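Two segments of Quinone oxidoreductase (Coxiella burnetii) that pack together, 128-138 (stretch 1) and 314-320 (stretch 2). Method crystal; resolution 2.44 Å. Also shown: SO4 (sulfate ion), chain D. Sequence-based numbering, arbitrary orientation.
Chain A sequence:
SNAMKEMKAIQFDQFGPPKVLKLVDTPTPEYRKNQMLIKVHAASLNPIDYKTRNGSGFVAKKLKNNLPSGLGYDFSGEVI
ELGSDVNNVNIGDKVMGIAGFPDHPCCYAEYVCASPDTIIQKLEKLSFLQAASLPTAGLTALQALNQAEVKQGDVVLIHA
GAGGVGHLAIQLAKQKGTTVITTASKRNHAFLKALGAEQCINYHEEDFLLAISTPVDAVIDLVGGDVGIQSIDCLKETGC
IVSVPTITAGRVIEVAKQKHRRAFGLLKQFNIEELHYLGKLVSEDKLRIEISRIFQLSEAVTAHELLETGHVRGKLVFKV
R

Stretch 1 (128-138) FLQAASLPTAG
Stretch 2 314-320: GKLVFKV

How do the two backbones lie against each other? Residues from Phe128 form a helix, with phi near -60° and psi near -40° in its first turn, and a second helix runs through Pro135 to Gly138 and on. Lys315 to Lys319 form an extended strand, preceded by Gly314 at phi 64° and psi -131°. The first helix and the strand approach to 8.7 Å between axes, with 126° between their N-to-C directions, so the register runs backwards: Leu129 CA lies 6.8 Å from Lys319 CA, and Ser133 CA 6.5 Å from Lys315 CA. Strand alternation turns the CA-to-CB bonds of Lys315 and Val317 toward the helices and those of Leu316 and Phe318 away.

What makes the apolar part of the contact? Leu129 (chi1 -67°, chi2 165°) starts sideways, but its end comes nearer the strand. Leu129 CD2 sits 3.8 Å from Val317 CG1, with Val317 in the p rotamer, 4.1 Å from Phe318 O and 3.9 Å from Lys319 CB, so one methyl touches three strand residues. One turn later, Ser133 OG is 3.7 Å from Val317 CB. This is van der Waals packing, for no direct hydrogen bond crosses between the stretches.

Where, then, does the serine hydroxyl find its partner? It turns back along its own stretch: with chi1 at -66°, Ser133 OG donates to Leu129 O at 2.9 Å. The polar atom is thereby satisfied while the residue packs against Val317. Backbone bonding includes Ala132 N to Phe128 O at 3.0 Å and, farther along, Gly138 N to Leu134 O at 2.8 Å; Ser133 N makes only weak bonds, at 3.2 Å each, to Leu129 O and Gln130 O.

How does the lysine side chain lie against stretch 1 and reach a polar partner? Lys315 has chi angles of -69°, -64°, -64° and -174°, a folded course that brings Lys315 CE within 3.6 Å of Ser133 O and Lys315 CD within 4.1 Å of Ala137 CB. A water completes the link: it donates to Ser133 O at 2.9 Å and accepts from both Ala137 N and Lys315 NZ, at 2.8 Å each. It thus joins Lys315 to the backbone at Ser133 and Ala137.

What occupies the start of the first helix? Phe128 N donates to sulfate O3 at 2.7 Å, nearly straight at 169°. The ion, probably from the crystallisation liquor, accepts a hydrogen bond from this backbone amide; the same O3 lies at the edge of the Phe128 ring.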

# COMPACT_ATOMS: atom_id res chain seq x y z
N PHE A 128 10.08 -4.34 -13.37
CA PHE A 128 10.08 -3.05 -12.68
C PHE A 128 8.67 -2.65 -12.21
O PHE A 128 8.51 -2.14 -11.10
CB PHE A 128 10.67 -1.96 -13.59
CG PHE A 128 12.17 -2.01 -13.70
CD1 PHE A 128 12.78 -2.54 -14.82
CD2 PHE A 128 12.97 -1.53 -12.66
CE1 PHE A 128 14.17 -2.58 -14.93
CE2 PHE A 128 14.35 -1.56 -12.76
CZ PHE A 128 14.95 -2.09 -13.90
N LEU A 129 7.67 -2.89 -13.05
CA LEU A 129 6.27 -2.63 -12.69
C LEU A 129 5.83 -3.44 -11.46
O LEU A 129 5.16 -2.90 -10.57
CB LEU A 129 5.34 -2.94 -13.87
CG LEU A 129 5.48 -2.02 -15.08
CD1 LEU A 129 4.81 -2.64 -16.30
CD2 LEU A 129 4.91 -0.64 -14.78
N GLN A 130 6.19 -4.72 -11.42
CA GLN A 130 5.91 -5.54 -10.25
C GLN A 130 6.65 -5.02 -9.01
O GLN A 130 6.07 -4.95 -7.93
CB GLN A 130 6.30 -7.01 -10.50
CG GLN A 130 5.33 -7.76 -11.41
CD GLN A 130 5.79 -9.17 -11.70
OE1 GLN A 130 6.98 -9.42 -11.91
NE2 GLN A 130 4.84 -10.11 -11.72
N ALA A 131 7.91 -4.65 -9.19
CA ALA A 131 8.73 -4.18 -8.07
C ALA A 131 8.20 -2.89 -7.45
O ALA A 131 8.30 -2.71 -6.24
CB ALA A 131 10.18 -3.99 -8.51
N ALA A 132 7.65 -1.99 -8.26
CA ALA A 132 7.13 -0.71 -7.77
C ALA A 132 5.75 -0.86 -7.15
O ALA A 132 5.33 -0.02 -6.36
CB ALA A 132 7.08 0.32 -8.90
N SER A 133 5.04 -1.92 -7.50
CA SER A 133 3.69 -2.16 -7.00
C SER A 133 3.67 -2.86 -5.64
O SER A 133 2.63 -2.89 -4.98
CB SER A 133 2.90 -2.99 -8.02
OG SER A 133 2.70 -2.25 -9.22
N LEU A 134 4.81 -3.38 -5.22
CA LEU A 134 4.89 -4.26 -4.06
C LEU A 134 5.11 -3.59 -2.69
O LEU A 134 4.46 -3.97 -1.72
CB LEU A 134 5.97 -5.32 -4.30
CG LEU A 134 6.05 -6.51 -3.34
CD1 LEU A 134 4.75 -7.31 -3.32
CD2 LEU A 134 7.22 -7.39 -3.71
N PRO A 135 6.04 -2.62 -2.58
CA PRO A 135 6.50 -2.19 -1.25
C PRO A 135 5.42 -1.77 -0.24
O PRO A 135 5.33 -2.39 0.82
CB PRO A 135 7.43 -1.01 -1.57
CG PRO A 135 7.97 -1.34 -2.90
CD PRO A 135 6.82 -1.94 -3.64
N THR A 136 4.62 -0.75 -0.54
CA THR A 136 3.62 -0.29 0.42
C THR A 136 2.55 -1.36 0.69
O THR A 136 2.35 -1.76 1.83
CB THR A 136 2.95 1.04 0.00
OG1 THR A 136 3.89 2.11 0.12
CG2 THR A 136 1.74 1.34 0.89
N ALA A 137 1.90 -1.83 -0.38
CA ALA A 137 0.80 -2.80 -0.26
C ALA A 137 1.25 -4.08 0.42
O ALA A 137 0.58 -4.57 1.34
CB ALA A 137 0.21 -3.12 -1.63
N GLY A 138 2.38 -4.61 -0.02
CA GLY A 138 2.91 -5.87 0.51
C GLY A 138 3.37 -5.78 1.94
O GLY A 138 3.08 -6.67 2.75
N GLY A 314 -6.67 -4.79 -7.09
CA GLY A 314 -5.20 -4.82 -7.10
C GLY A 314 -4.54 -3.45 -7.12
O GLY A 314 -4.90 -2.57 -6.33
N LYS A 315 -3.58 -3.27 -8.03
CA LYS A 315 -2.73 -2.09 -8.04
C LYS A 315 -2.80 -1.32 -9.35
O LYS A 315 -2.92 -1.93 -10.42
CB LYS A 315 -1.27 -2.48 -7.80
CG LYS A 315 -0.96 -3.00 -6.40
CD LYS A 315 -1.15 -1.96 -5.30
CE LYS A 315 -0.20 -0.76 -5.44
NZ LYS A 315 -0.31 0.16 -4.27
N LEU A 316 -2.76 0.00 -9.24
CA LEU A 316 -2.52 0.88 -10.38
C LEU A 316 -1.05 1.25 -10.33
O LEU A 316 -0.48 1.41 -9.25
CB LEU A 316 -3.38 2.14 -10.30
CG LEU A 316 -4.90 1.98 -10.16
CD1 LEU A 316 -5.55 3.36 -10.09
CD2 LEU A 316 -5.48 1.16 -11.30
N VAL A 317 -0.43 1.40 -11.50
CA VAL A 317 0.99 1.72 -11.56
C VAL A 317 1.34 2.64 -12.72
O VAL A 317 0.75 2.55 -13.81
CB VAL A 317 1.85 0.43 -11.61
CG1 VAL A 317 1.60 -0.34 -12.90
CG2 VAL A 317 3.33 0.76 -11.45
N PHE A 318 2.27 3.55 -12.48
CA PHE A 318 2.84 4.38 -13.53
C PHE A 318 4.05 3.66 -14.12
O PHE A 318 4.94 3.22 -13.39
CB PHE A 318 3.31 5.74 -12.99
CG PHE A 318 2.18 6.68 -12.64
CD1 PHE A 318 1.27 7.08 -13.61
CD2 PHE A 318 2.07 7.20 -11.35
CE1 PHE A 318 0.24 7.96 -13.30
CE2 PHE A 318 1.04 8.08 -11.03
CZ PHE A 318 0.12 8.46 -12.00
N LYS A 319 4.06 3.52 -15.44
CA LYS A 319 5.25 3.12 -16.16
C LYS A 319 5.96 4.40 -16.58
O LYS A 319 5.47 5.13 -17.44
CB LYS A 319 4.88 2.27 -17.38
CG LYS A 319 6.04 2.01 -18.34
CD LYS A 319 5.59 1.19 -19.55
CE LYS A 319 6.29 -0.15 -19.63
NZ LYS A 319 7.77 0.02 -19.77
N VAL A 320 7.09 4.67 -15.95
CA VAL A 320 7.84 5.90 -16.23
C VAL A 320 8.83 5.65 -17.37
O VAL A 320 9.03 6.52 -18.22
CB VAL A 320 8.56 6.41 -14.96
CG1 VAL A 320 9.31 7.69 -15.24
CG2 VAL A 320 7.54 6.63 -13.85
S SO4 D . 9.64 -3.95 -17.01
O1 SO4 D . 10.28 -2.78 -17.62
O2 SO4 D . 9.44 -4.99 -18.03
O3 SO4 D . 10.51 -4.52 -15.99
O4 SO4 D . 8.36 -3.55 -16.43
O HOH W 1 1.95 -0.81 -3.02